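Local coordinates for protein malate dehydrogenase (Aeropyrum pernix, PDB 2D4A) that catalyses the reversible oxidation of (S)-malate to oxaloacetate, using either NAD or NADP as the coenzyme, at residues E234-D239 with A265-S270. Numbering follows the deposited sequence.
Sequences EAIKRD and AVIGKS
A Schellman motif ends helix 223-237 here, and Asp239, the residue of positive phi just past the helical turns, meets the turn between strands 260-268 and 271-275 in the alpha/beta C-terminal domain of this lactate/malate dehydrogenase family member. The positive phi of Asp239 (48°) and two bonds back into the last turn, one of them Asp239 N to Ile236 O at 2.8 Å, mark the motif. With CG anti to the backbone N (chi1 -175°), the carboxylate of Asp239 reaches the turn and uses both oxygens. Asp239 OD1 accepts the N-H of Lys269 N at 3.0 Å in a nearly straight bond (168° at the hydrogen), although the position of OD1 is less certain; the same oxygen also forms a salt bridge with Lys241 NZ, the strongest polar partner of this side chain. Asp239 OD2 forms a salt bridge with Lys269 NZ at 3.4 Å; the lysine chain extends anti through chi2, then bends at chi3 and chi4, which brings the ammonium back to the carboxylate. An alanine in place of Asp239 would remove both carboxylate oxygens, and the turn at Lys269 would probably be held less firmly to the helix end. Alongside the polar bonds are two apolar contacts: Ala235 CB packs on Ile267 CG2 at 3.7 Å, while Ile236, crossing Ile267 obliquely, brings CG1 to 4.2 Å from Ile267 CD1. The CG2 branch of Ile236, anti to its backbone N, rests 3.6 Å from Gly268 O. Ala235 also touches Arg242 of strand 242-251, and Asp239 touches Glu273 of strand 271-275, so the helix end and the residue following it together touch all three strands of the antiparallel sheet.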
# COMPACT_ATOMS: atom_id res chain seq x y z
N GLU B 234 -13.27 0.46 3.13
CA GLU B 234 -12.45 -0.71 3.43
C GLU B 234 -13.13 -1.61 4.45
O GLU B 234 -13.04 -2.83 4.37
CB GLU B 234 -11.09 -0.25 3.95
CG GLU B 234 -10.16 -1.37 4.32
CD GLU B 234 -8.92 -0.84 4.98
OE1 GLU B 234 -8.05 -0.31 4.26
OE2 GLU B 234 -8.82 -0.93 6.23
N ALA B 235 -13.83 -1.00 5.41
CA ALA B 235 -14.51 -1.74 6.45
C ALA B 235 -15.61 -2.66 5.91
O ALA B 235 -15.82 -3.77 6.42
CB ALA B 235 -15.09 -0.78 7.48
N ILE B 236 -16.32 -2.18 4.88
CA ILE B 236 -17.41 -2.92 4.24
C ILE B 236 -16.88 -4.06 3.35
O ILE B 236 -17.27 -5.23 3.50
CB ILE B 236 -18.28 -1.95 3.39
CG1 ILE B 236 -18.77 -0.79 4.28
CG2 ILE B 236 -19.46 -2.70 2.78
CD1 ILE B 236 -19.37 0.40 3.51
N LYS B 237 -15.98 -3.70 2.44
CA LYS B 237 -15.36 -4.66 1.52
C LYS B 237 -14.70 -5.83 2.25
O LYS B 237 -14.62 -6.94 1.72
CB LYS B 237 -14.30 -3.96 0.66
CG LYS B 237 -14.84 -2.98 -0.36
CD LYS B 237 -15.56 -3.71 -1.48
CE LYS B 237 -16.16 -2.74 -2.48
NZ LYS B 237 -16.73 -3.47 -3.65
N ARG B 238 -14.22 -5.57 3.47
CA ARG B 238 -13.57 -6.61 4.25
C ARG B 238 -14.52 -7.26 5.23
O ARG B 238 -14.17 -8.25 5.88
CB ARG B 238 -12.38 -6.05 5.04
CG ARG B 238 -11.12 -5.76 4.23
CD ARG B 238 -9.91 -5.58 5.14
NE ARG B 238 -8.72 -5.22 4.38
CZ ARG B 238 -7.71 -4.49 4.85
NH1 ARG B 238 -7.72 -4.04 6.10
NH2 ARG B 238 -6.68 -4.20 4.06
N ASP B 239 -15.73 -6.72 5.34
CA ASP B 239 -16.71 -7.26 6.28
C ASP B 239 -15.97 -7.45 7.63
O ASP B 239 -16.12 -8.46 8.30
CB ASP B 239 -17.23 -8.60 5.75
CG ASP B 239 -18.34 -9.18 6.61
OD1 ASP B 239 -19.12 -8.40 7.21
OD2 ASP B 239 -18.44 -10.42 6.68
N ALA B 265 -20.67 2.09 16.38
CA ALA B 265 -21.36 0.98 15.75
C ALA B 265 -20.43 0.05 15.00
O ALA B 265 -19.37 0.46 14.50
CB ALA B 265 -22.43 1.51 14.81
N VAL B 266 -20.85 -1.21 14.92
CA VAL B 266 -20.13 -2.27 14.22
C VAL B 266 -20.48 -2.13 12.74
O VAL B 266 -21.65 -2.21 12.37
CB VAL B 266 -20.61 -3.66 14.68
CG1 VAL B 266 -19.78 -4.73 14.01
CG2 VAL B 266 -20.54 -3.77 16.18
N ILE B 267 -19.48 -1.91 11.90
CA ILE B 267 -19.70 -1.76 10.47
C ILE B 267 -19.23 -3.01 9.75
O ILE B 267 -18.14 -3.52 10.02
CB ILE B 267 -18.96 -0.50 9.96
CG1 ILE B 267 -19.15 -0.33 8.45
CG2 ILE B 267 -17.50 -0.62 10.31
CD1 ILE B 267 -20.59 -0.25 8.02
N GLY B 268 -20.06 -3.52 8.84
CA GLY B 268 -19.73 -4.72 8.09
C GLY B 268 -20.13 -4.68 6.62
O GLY B 268 -20.45 -3.61 6.10
N LYS B 269 -20.14 -5.84 5.97
CA LYS B 269 -20.46 -5.95 4.55
C LYS B 269 -21.86 -5.53 4.14
O LYS B 269 -22.08 -5.13 2.99
CB LYS B 269 -20.24 -7.38 4.07
CG LYS B 269 -20.54 -7.55 2.59
CD LYS B 269 -20.33 -8.97 2.10
CE LYS B 269 -21.19 -9.97 2.87
NZ LYS B 269 -20.80 -10.09 4.31
N SER B 270 -22.82 -5.63 5.05
CA SER B 270 -24.18 -5.26 4.73
C SER B 270 -24.62 -4.02 5.51
O SER B 270 -25.81 -3.78 5.69
CB SER B 270 -25.10 -6.43 5.04
OG SER B 270 -25.33 -6.54 6.43